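Local atomic coordinates of putative acetyltransferase Sthe_0691 (Sphaerobacter thermophilus, PDB entry 3SHP), a protein that probably transfers an acetyl group from acetyl-coenzyme A to an acceptor that has not been identified, as expected of the GNAT acetyltransferase superfamily. Residues E107-V110 with P111-D115; F89-A92 with P93-D97; I152-G156 with H157-L161; A135-A139 with A140-A144. All blocks are in the same frame, centred on the assembly; numbering follows the deposited sequence.

Interaction 1: E107-V110 with P111-D115; sequences ELVV and PWLRD
V109 and W112 form the apolar centre of the proline-kinked helix 98-116, which links two parallel strands in a beta-alpha-beta unit. V109 CG2 meets the rim of the indole near its plane, 3.7 Å from W112 CE3. The indole reaches this place because W112 CG stands trans to the backbone N (chi1 168°), which swings the benzo edge back along the helix. L113 adds a looser apolar flank, and V109 and L113 both pack on L87 of strand 84-91, so this side of the helix faces the sheet.

Between V109 and W112 in sequence, P111 fills the position where an amide N-H would normally bond backward. Its ring methylene CD instead lies 2.9 Å from E107 O, a tight approach that goes with the kink, while CD also rests 3.6 Å from V110 CB. Regular i to i-4 bonding resumes at L113: L113 N donates to V109 O at 3.0 Å, in the carbonyl plane, and R114 N donates to V110 O at 2.9 Å, almost collinear with the carbonyl.

Toward the polar edge, the extended R114 side chain runs beside V110, pointing the same way, and carries its guanidinium to A140 O, just beyond helix 131-139, where NH1 makes a hydrogen bond. At the far end of this arm, V110 CG1 comes 4.0 Å from R114 NE, obliquely to the guanidinium plane.

Interaction 2: F89-A92 with P93-D97; sequences FHMA and PWLDD
W94 takes the first torsion in which CG sits between the backbone N and the carbonyl carbon (chi1 48°), and this folds the indole back over A92. The A92 methyl then makes a CH-pi contact, CB lying 3.6 Å from the centroid of the five-membered ring of W94 and close to its normal. Its nearest ring atom is W94 NE1 at 3.4 Å, so the methyl is displaced toward the rim of the bicycle. M91, a selenomethionine in this crystal, curls at chi2 and chi3 and brings CE within 4.0 Å of L95 CD1, the two side chains crossing at a slant.

The backbone makes these meetings possible. Residues A92 to L95 form a type I beta turn just after strand 84-91, with P93 at its second position. L95 N donates to A92 O at 3.3 Å, a fairly straight bond (161° at the hydrogen), although the donor stands above the carbonyl plane and is not aimed at a lone pair.

The turn leads into helix 98-116, an order consistent with a GNAT fold. Subunit contact is made here too: W94 stacks on H25 of a second subunit. Apart from one long turn bond, the local contact is apolar, which implies that methyl-ring packing holds one face of the indole, while K24 of the second subunit supplies a charged partner for W94 O and D96.

Interaction 3: I152-G156 with H157-L161; sequences IARAG and HRVDL
H157 ND1 donates to A155 O at 2.8 Å, tying the imidazole to the turn that precedes it. The carbonyl oxygen lies at the ring edge in the imidazole plane, but the donor stands well above the plane of the A155 carbonyl, and the bond is bent to 143° at the hydrogen. H157 CG sits between the backbone N and the carbonyl carbon (chi1 68°), which turns the ring back over the first strand. There R154 CB lies over one face of the imidazole, 3.9 Å from its centroid.

Further along, I152 and V159 form a hydrogen-bonded antiparallel pair. I152 N donates to V159 O at 2.9 Å, and V159 N returns a matching bond to I152 O. Their side chains share a face, I152 CB meeting V159 CG2 at 3.9 Å, and R154 lies on it too, its guanidinium held by salt bridges to D129 and E130. On the face of A153, R158 bends at chi3 and lays its guanidinium over the peptide linking I152 and A153, with NH1 3.5 Å from A153 CB. R158 NE bonds to E150 O.

A third subunit meets the tip, where its D160 accepts a bond from G156 N. A155 and G156, at type II turn angles with positive phi at G156, make the reversal of a beta hairpin between strands 153-154 and 157-167, in a sheet consistent with a GNAT fold.

Interaction 4: A135-A139 with A140-A144; sequences AAAEA and AGLKA
The helix 131-139 ends across the A139-A140 boundary and the chain reverses into strand 143-151 through G141. A140 N still makes a helical bond, donating to A136 O at 2.9 Å. The next two amides turn back into the last turn: G141 N donates to E138 O at 2.9 Å, and L142 N reaches further back to A137 O at 3.0 Å. These two bonds, together with the positive phi of G141 (85°), define a Schellman motif. At those backbone angles a CB would press on the carbonyl oxygen of A140, so a glycine suits the site.

E138 O carries a second bond, from a water that also donates to L142 O. That water lies 2.7 Å from E138 O and 2.9 Å from L142 O, and so bridges the end of the helix to the departing chain. G141 N approaches E138 O from well above its carbonyl plane.

Among the side chains, L142 and A137 make the apolar closure. With CG trans to its carbonyl carbon (chi1 -55°), L142 projects CD1 to 4.0 Å from A137 CB. Both pack on Y164 of strand 157-167, whose hydroxyl is hydrogen-bonded to E138 OE2. A140 instead faces helix 98-116, where its methyl packs on V110. The A137-L142 pairing across the reversal is the hydrophobic contact that commonly accompanies a Schellman motif, here placed at a helix-to-strand passage consistent with a GNAT fold.

Interactions 1 and 4 touch where helix 98-116 meets the chain leaving helix 131-139. Both are partly buried and built on helix backbone bonds, one disturbed by a proline, the other ended at a glycine. Interaction 2, a buried turn just before helix 98-116, relies mainly on methyl and ring packing. Interaction 3 is a surface contact, about 28 Å between centres from interaction 1, where cross-strand bonds are joined by charged side chains paired outside the hairpin. Interactions 2 and 3 both reach the same sheet, and both meet the second subunit.

Interaction 1: E107-V110 with P111-D115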
loop_
_atom_site.group_PDB
_atom_site.type_symbol
_atom_site.label_atom_id
_atom_site.label_comp_id
_atom_site.label_asym_id
_atom_site.label_seq_id
_atom_site.Cartn_x
_atom_site.Cartn_y
_atom_site.Cartn_z
ATOM N N GLU A 107 26.767 -5.260 -26.436
ATOM C CA GLU A 107 27.673 -5.573 -27.553
ATOM C C GLU A 107 27.376 -6.934 -28.158
ATOM O O GLU A 107 27.479 -7.109 -29.368
ATOM C CB GLU A 107 29.142 -5.552 -27.113
ATOM C CG GLU A 107 29.666 -4.170 -26.795
ATOM C CD GLU A 107 31.115 -4.163 -26.307
ATOM O OE1 GLU A 107 31.621 -5.195 -25.794
ATOM O OE2 GLU A 107 31.747 -3.093 -26.432
ATOM N N LEU A 108 27.042 -7.894 -27.307
ATOM C CA LEU A 108 26.783 -9.264 -27.732
ATOM C C LEU A 108 25.448 -9.415 -28.415
ATOM O O LEU A 108 25.370 -10.069 -29.444
ATOM C CB LEU A 108 26.860 -10.243 -26.547
ATOM C CG LEU A 108 28.205 -10.204 -25.790
ATOM C CD1 LEU A 108 28.195 -11.199 -24.664
ATOM C CD2 LEU A 108 29.399 -10.443 -26.722
ATOM N N VAL A 109 24.403 -8.825 -27.844
ATOM C CA VAL A 109 23.040 -9.092 -28.297
ATOM C C VAL A 109 22.690 -8.357 -29.606
ATOM O O VAL A 109 21.949 -8.891 -30.416
ATOM C CB VAL A 109 21.981 -8.805 -27.177
ATOM C CG1 VAL A 109 21.720 -7.330 -27.036
ATOM C CG2 VAL A 109 20.668 -9.526 -27.470
ATOM N N VAL A 110 23.240 -7.164 -29.830
ATOM C CA VAL A 110 22.890 -6.381 -31.035
ATOM C C VAL A 110 23.263 -7.058 -32.367
ATOM O O VAL A 110 22.405 -7.208 -33.253
ATOM C CB VAL A 110 23.392 -4.900 -30.961
ATOM C CG1 VAL A 110 23.160 -4.157 -32.317
ATOM C CG2 VAL A 110 22.669 -4.167 -29.861
ATOM N N PRO A 111 24.521 -7.514 -32.515
ATOM C CA PRO A 111 24.824 -8.133 -33.808
ATOM C C PRO A 111 23.966 -9.378 -34.065
ATOM O O PRO A 111 23.597 -9.635 -35.231
ATOM C CB PRO A 111 26.303 -8.534 -33.686
ATOM C CG PRO A 111 26.838 -7.739 -32.529
ATOM C CD PRO A 111 25.670 -7.572 -31.593
ATOM N N TRP A 112 23.669 -10.139 -33.006
ATOM C CA TRP A 112 22.763 -11.288 -33.095
ATOM C C TRP A 112 21.367 -10.844 -33.585
ATOM O O TRP A 112 20.770 -11.495 -34.453
ATOM C CB TRP A 112 22.671 -12.045 -31.759
ATOM C CG TRP A 112 21.552 -13.044 -31.718
ATOM C CD1 TRP A 112 21.471 -14.211 -32.424
ATOM C CD2 TRP A 112 20.341 -12.965 -30.943
ATOM N NE1 TRP A 112 20.290 -14.857 -32.145
ATOM C CE2 TRP A 112 19.578 -14.118 -31.240
ATOM C CE3 TRP A 112 19.829 -12.035 -30.027
ATOM C CZ2 TRP A 112 18.324 -14.369 -30.650
ATOM C CZ3 TRP A 112 18.576 -12.284 -29.447
ATOM C CH2 TRP A 112 17.834 -13.436 -29.781
ATOM N N LEU A 113 20.872 -9.738 -33.037
ATOM C CA LEU A 113 19.568 -9.197 -33.415
ATOM C C LEU A 113 19.517 -8.765 -34.889
ATOM O O LEU A 113 18.535 -9.050 -35.586
ATOM C CB LEU A 113 19.151 -8.035 -32.485
ATOM C CG LEU A 113 18.542 -8.380 -31.113
ATOM C CD1 LEU A 113 18.127 -7.112 -30.353
ATOM C CD2 LEU A 113 17.345 -9.331 -31.196
ATOM N N ARG A 114 20.568 -8.092 -35.360
ATOM C CA ARG A 114 20.641 -7.664 -36.763
ATOM C C ARG A 114 20.729 -8.839 -37.731
ATOM O O ARG A 114 20.061 -8.830 -38.762
ATOM C CB ARG A 114 21.816 -6.717 -37.019
ATOM C CG ARG A 114 21.775 -5.350 -36.285
ATOM C CD ARG A 114 22.922 -4.471 -36.841
ATOM N NE ARG A 114 23.164 -3.183 -36.175
ATOM C CZ ARG A 114 22.583 -2.025 -36.502
ATOM N NH1 ARG A 114 22.935 -0.928 -35.862
ATOM N NH2 ARG A 114 21.652 -1.952 -37.453
ATOM N N ASP A 115 21.537 -9.845 -37.402
ATOM C CA ASP A 115 21.781 -10.966 -38.322
ATOM C C ASP A 115 20.692 -12.041 -38.334
ATOM O O ASP A 115 20.273 -12.499 -39.401
ATOM C CB ASP A 115 23.117 -11.663 -38.033
ATOM C CG ASP A 115 24.323 -10.748 -38.182
ATOM O OD1 ASP A 115 24.213 -9.702 -38.844
ATOM O OD2 ASP A 115 25.391 -11.091 -37.626
#

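Interaction 2: F89-A92 with P93-D97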
loop_
_atom_site.group_PDB
_atom_site.type_symbol
_atom_site.label_atom_id
_atom_site.label_comp_id
_atom_site.label_asym_id
_atom_site.label_seq_id
_atom_site.Cartn_x
_atom_site.Cartn_y
_atom_site.Cartn_z
ATOM N N PHE A 89 17.496 -3.963 -20.080
ATOM C CA PHE A 89 18.346 -4.830 -19.273
ATOM C C PHE A 89 17.969 -4.637 -17.821
ATOM O O PHE A 89 17.600 -3.528 -17.420
ATOM C CB PHE A 89 19.825 -4.459 -19.453
ATOM C CG PHE A 89 20.319 -4.604 -20.866
ATOM C CD1 PHE A 89 20.845 -5.807 -21.313
ATOM C CD2 PHE A 89 20.245 -3.537 -21.750
ATOM C CE1 PHE A 89 21.302 -5.949 -22.617
ATOM C CE2 PHE A 89 20.688 -3.667 -23.067
ATOM C CZ PHE A 89 21.231 -4.879 -23.502
ATOM N N HIS A 90 18.072 -5.708 -17.044
ATOM C CA HIS A 90 17.843 -5.667 -15.610
ATOM C C HIS A 90 19.083 -6.298 -14.995
ATOM O O HIS A 90 19.285 -7.492 -15.150
ATOM C CB HIS A 90 16.619 -6.497 -15.216
ATOM C CG HIS A 90 15.330 -6.028 -15.812
ATOM N ND1 HIS A 90 14.566 -5.027 -15.245
ATOM C CD2 HIS A 90 14.654 -6.435 -16.915
ATOM C CE1 HIS A 90 13.485 -4.829 -15.980
ATOM N NE2 HIS A 90 13.511 -5.677 -16.995
HETATM N N MSE A 91 19.923 -5.516 -14.326
HETATM C CA MSE A 91 21.167 -6.066 -13.741
HETATM C C MSE A 91 20.971 -6.343 -12.254
HETATM O O MSE A 91 20.186 -5.662 -11.612
HETATM C CB MSE A 91 22.344 -5.101 -13.941
HETATM C CG MSE A 91 22.486 -4.636 -15.391
HETATM SE SE MSE A 91 22.719 -6.112 -16.651
HETATM C CE MSE A 91 24.457 -6.677 -16.050
ATOM N N ALA A 92 21.670 -7.337 -11.708
ATOM C CA ALA A 92 21.560 -7.622 -10.283
ATOM C C ALA A 92 22.040 -6.414 -9.485
ATOM O O ALA A 92 23.044 -5.806 -9.822
ATOM C CB ALA A 92 22.345 -8.871 -9.899
ATOM N N PRO A 93 21.293 -6.045 -8.444
ATOM C CA PRO A 93 21.630 -4.892 -7.609
ATOM C C PRO A 93 22.901 -5.084 -6.773
ATOM O O PRO A 93 23.526 -4.086 -6.391
ATOM C CB PRO A 93 20.402 -4.749 -6.675
ATOM C CG PRO A 93 19.846 -6.155 -6.598
ATOM C CD PRO A 93 20.037 -6.684 -8.019
ATOM N N TRP A 94 23.270 -6.334 -6.493
ATOM C CA TRP A 94 24.491 -6.626 -5.738
ATOM C C TRP A 94 25.767 -6.515 -6.582
ATOM O O TRP A 94 26.866 -6.664 -6.053
ATOM C CB TRP A 94 24.429 -8.010 -5.091
ATOM C CG TRP A 94 23.977 -9.141 -6.006
ATOM C CD1 TRP A 94 22.715 -9.667 -6.096
ATOM C CD2 TRP A 94 24.788 -9.892 -6.930
ATOM N NE1 TRP A 94 22.696 -10.704 -7.005
ATOM C CE2 TRP A 94 23.947 -10.864 -7.533
ATOM C CE3 TRP A 94 26.146 -9.855 -7.285
ATOM C CZ2 TRP A 94 24.401 -11.763 -8.495
ATOM C CZ3 TRP A 94 26.615 -10.763 -8.237
ATOM C CH2 TRP A 94 25.730 -11.705 -8.845
ATOM N N LEU A 95 25.634 -6.259 -7.880
ATOM C CA LEU A 95 26.824 -6.180 -8.720
ATOM C C LEU A 95 27.703 -4.993 -8.342
ATOM O O LEU A 95 27.201 -3.930 -7.980
ATOM C CB LEU A 95 26.452 -6.106 -10.193
ATOM C CG LEU A 95 26.212 -7.417 -10.921
ATOM C CD1 LEU A 95 25.709 -7.086 -12.326
ATOM C CD2 LEU A 95 27.492 -8.262 -11.018
ATOM N N ASP A 96 29.014 -5.189 -8.399
ATOM C CA ASP A 96 29.953 -4.121 -8.082
ATOM C C ASP A 96 29.939 -3.012 -9.140
ATOM O O ASP A 96 29.925 -1.818 -8.789
ATOM C CB ASP A 96 31.371 -4.687 -7.923
ATOM C CG ASP A 96 31.720 -4.976 -6.476
ATOM O OD1 ASP A 96 31.200 -4.246 -5.604
ATOM O OD2 ASP A 96 32.521 -5.915 -6.217
ATOM N N ASP A 97 29.938 -3.414 -10.411
ATOM C CA ASP A 97 29.950 -2.482 -11.537
ATOM C C ASP A 97 29.043 -3.035 -12.651
ATOM O O ASP A 97 29.483 -3.670 -13.599
ATOM C CB ASP A 97 31.387 -2.276 -12.045
ATOM C CG ASP A 97 31.508 -1.156 -13.113
ATOM O OD1 ASP A 97 30.471 -0.666 -13.661
ATOM O OD2 ASP A 97 32.680 -0.774 -13.403
#

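Interaction 3: I152-G156 with H157-L161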
loop_
_atom_site.group_PDB
_atom_site.type_symbol
_atom_site.label_atom_id
_atom_site.label_comp_id
_atom_site.label_asym_id
_atom_site.label_seq_id
_atom_site.Cartn_x
_atom_site.Cartn_y
_atom_site.Cartn_z
ATOM N N ILE A 152 14.325 8.291 -14.398
ATOM C CA ILE A 152 14.953 7.233 -13.600
ATOM C C ILE A 152 15.416 7.765 -12.238
ATOM O O ILE A 152 16.252 8.677 -12.179
ATOM C CB ILE A 152 16.183 6.589 -14.344
ATOM C CG1 ILE A 152 15.839 6.098 -15.781
ATOM C CG2 ILE A 152 16.784 5.444 -13.525
ATOM C CD1 ILE A 152 14.629 5.192 -15.863
ATOM N N ALA A 153 14.887 7.198 -11.151
ATOM C CA ALA A 153 15.364 7.526 -9.788
ATOM C C ALA A 153 16.793 7.038 -9.535
ATOM O O ALA A 153 17.107 5.893 -9.806
ATOM C CB ALA A 153 14.422 6.922 -8.708
ATOM N N ARG A 154 17.645 7.922 -9.023
ATOM C CA ARG A 154 18.941 7.554 -8.479
ATOM C C ARG A 154 19.030 8.098 -7.045
ATOM O O ARG A 154 18.092 8.733 -6.526
ATOM C CB ARG A 154 20.092 8.129 -9.343
ATOM C CG ARG A 154 20.144 7.649 -10.812
ATOM C CD ARG A 154 20.438 6.128 -10.921
ATOM N NE ARG A 154 20.775 5.756 -12.292
ATOM C CZ ARG A 154 20.460 4.600 -12.875
ATOM N NH1 ARG A 154 19.771 3.652 -12.234
ATOM N NH2 ARG A 154 20.832 4.389 -14.130
ATOM N N ALA A 155 20.170 7.875 -6.410
ATOM C CA ALA A 155 20.356 8.334 -5.063
ATOM C C ALA A 155 20.496 9.850 -5.106
ATOM O O ALA A 155 21.423 10.371 -5.757
ATOM C CB ALA A 155 21.590 7.685 -4.458
ATOM N N GLY A 156 19.554 10.544 -4.455
ATOM C CA GLY A 156 19.597 11.984 -4.355
ATOM C C GLY A 156 19.162 12.794 -5.577
ATOM O O GLY A 156 19.100 13.998 -5.502
ATOM N N HIS A 157 18.858 12.144 -6.702
ATOM C CA HIS A 157 18.607 12.851 -7.962
ATOM C C HIS A 157 17.967 11.875 -8.937
ATOM O O HIS A 157 17.805 10.705 -8.611
ATOM C CB HIS A 157 19.909 13.468 -8.572
ATOM C CG HIS A 157 20.908 12.453 -9.068
ATOM N ND1 HIS A 157 21.587 11.594 -8.224
ATOM C CD2 HIS A 157 21.347 12.167 -10.322
ATOM C CE1 HIS A 157 22.393 10.820 -8.938
ATOM N NE2 HIS A 157 22.263 11.143 -10.212
ATOM N N ARG A 158 17.602 12.373 -10.118
ATOM C CA ARG A 158 16.999 11.563 -11.163
ATOM C C ARG A 158 17.764 11.799 -12.440
ATOM O O ARG A 158 18.361 12.856 -12.601
ATOM C CB ARG A 158 15.532 11.933 -11.354
ATOM C CG ARG A 158 14.712 11.804 -10.059
ATOM C CD ARG A 158 13.226 11.990 -10.309
ATOM N NE ARG A 158 12.635 10.916 -11.118
ATOM C CZ ARG A 158 12.149 9.785 -10.622
ATOM N NH1 ARG A 158 12.192 9.560 -9.296
ATOM N NH2 ARG A 158 11.627 8.878 -11.454
ATOM N N VAL A 159 17.783 10.805 -13.321
ATOM C CA VAL A 159 18.436 10.945 -14.615
ATOM C C VAL A 159 17.482 10.560 -15.747
ATOM O O VAL A 159 16.484 9.864 -15.526
ATOM C CB VAL A 159 19.733 10.125 -14.719
ATOM C CG1 VAL A 159 20.693 10.465 -13.546
ATOM C CG2 VAL A 159 19.427 8.651 -14.789
ATOM N N ASP A 160 17.791 11.022 -16.949
ATOM C CA ASP A 160 16.932 10.765 -18.088
ATOM C C ASP A 160 17.008 9.311 -18.471
ATOM O O ASP A 160 18.058 8.678 -18.363
ATOM C CB ASP A 160 17.349 11.597 -19.309
ATOM C CG ASP A 160 17.353 13.087 -19.047
ATOM O OD1 ASP A 160 16.837 13.556 -18.011
ATOM O OD2 ASP A 160 17.903 13.803 -19.897
ATOM N N LEU A 161 15.899 8.778 -18.948
ATOM C CA LEU A 161 15.954 7.543 -19.713
ATOM C C LEU A 161 16.079 7.917 -21.186
ATOM O O LEU A 161 15.298 8.739 -21.692
ATOM C CB LEU A 161 14.691 6.714 -19.516
ATOM C CG LEU A 161 14.749 5.350 -20.225
ATOM C CD1 LEU A 161 15.946 4.535 -19.686
ATOM C CD2 LEU A 161 13.403 4.563 -20.130
#

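Interaction 4: A135-A139 with A140-A144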
loop_
_atom_site.group_PDB
_atom_site.type_symbol
_atom_site.label_atom_id
_atom_site.label_comp_id
_atom_site.label_asym_id
_atom_site.label_seq_id
_atom_site.Cartn_x
_atom_site.Cartn_y
_atom_site.Cartn_z
ATOM N N ALA A 135 28.038 3.988 -24.674
ATOM C CA ALA A 135 29.131 3.874 -25.639
ATOM C C ALA A 135 29.000 2.589 -26.450
ATOM O O ALA A 135 29.273 2.589 -27.654
ATOM C CB ALA A 135 30.480 3.961 -24.950
ATOM N N ALA A 136 28.561 1.502 -25.806
ATOM C CA ALA A 136 28.358 0.237 -26.529
ATOM C C ALA A 136 27.291 0.429 -27.593
ATOM O O ALA A 136 27.427 -0.070 -28.690
ATOM C CB ALA A 136 27.979 -0.907 -25.575
ATOM N N ALA A 137 26.238 1.172 -27.270
ATOM C CA ALA A 137 25.135 1.368 -28.210
ATOM C C ALA A 137 25.584 2.166 -29.421
ATOM O O ALA A 137 25.264 1.823 -30.561
ATOM C CB ALA A 137 23.967 2.056 -27.521
ATOM N N GLU A 138 26.333 3.230 -29.162
ATOM C CA GLU A 138 26.889 4.045 -30.227
ATOM C C GLU A 138 27.791 3.223 -31.153
ATOM O O GLU A 138 27.630 3.301 -32.370
ATOM C CB GLU A 138 27.594 5.279 -29.656
ATOM C CG GLU A 138 26.582 6.366 -29.317
ATOM C CD GLU A 138 26.955 7.213 -28.107
ATOM O OE1 GLU A 138 28.131 7.163 -27.644
ATOM O OE2 GLU A 138 26.056 7.942 -27.624
ATOM N N ALA A 139 28.678 2.399 -30.588
ATOM C CA ALA A 139 29.545 1.555 -31.410
ATOM C C ALA A 139 28.758 0.477 -32.176
ATOM O O ALA A 139 29.163 0.070 -33.256
ATOM C CB ALA A 139 30.694 0.927 -30.579
ATOM N N ALA A 140 27.627 0.038 -31.629
ATOM C CA ALA A 140 26.745 -0.879 -32.358
ATOM C C ALA A 140 25.912 -0.182 -33.458
ATOM O O ALA A 140 25.121 -0.836 -34.149
ATOM C CB ALA A 140 25.849 -1.620 -31.400
ATOM N N GLY A 141 26.073 1.133 -33.615
ATOM C CA GLY A 141 25.379 1.853 -34.686
ATOM C C GLY A 141 23.966 2.285 -34.311
ATOM O O GLY A 141 23.184 2.643 -35.190
ATOM N N LEU A 142 23.636 2.242 -33.016
ATOM C CA LEU A 142 22.399 2.811 -32.509
ATOM C C LEU A 142 22.601 4.303 -32.249
ATOM O O LEU A 142 23.730 4.745 -31.961
ATOM C CB LEU A 142 21.960 2.131 -31.205
ATOM C CG LEU A 142 21.786 0.609 -31.179
ATOM C CD1 LEU A 142 21.341 0.134 -29.773
ATOM C CD2 LEU A 142 20.761 0.211 -32.191
ATOM N N LYS A 143 21.493 5.055 -32.338
ATOM C CA LYS A 143 21.476 6.498 -32.121
ATOM C C LYS A 143 20.365 6.928 -31.151
ATOM O O LYS A 143 19.241 6.400 -31.179
ATOM C CB LYS A 143 21.320 7.224 -33.456
ATOM C CG LYS A 143 22.640 7.240 -34.284
ATOM C CD LYS A 143 22.376 7.581 -35.727
ATOM C CE LYS A 143 23.611 7.331 -36.588
ATOM N NZ LYS A 143 24.723 8.301 -36.281
ATOM N N ALA A 144 20.690 7.894 -30.299
ATOM C CA ALA A 144 19.728 8.420 -29.334
ATOM C C ALA A 144 18.558 9.031 -30.074
ATOM O O ALA A 144 18.737 9.927 -30.896
ATOM C CB ALA A 144 20.392 9.452 -28.436
HETATM O O HOH W 1 26.038 5.138 -33.587
#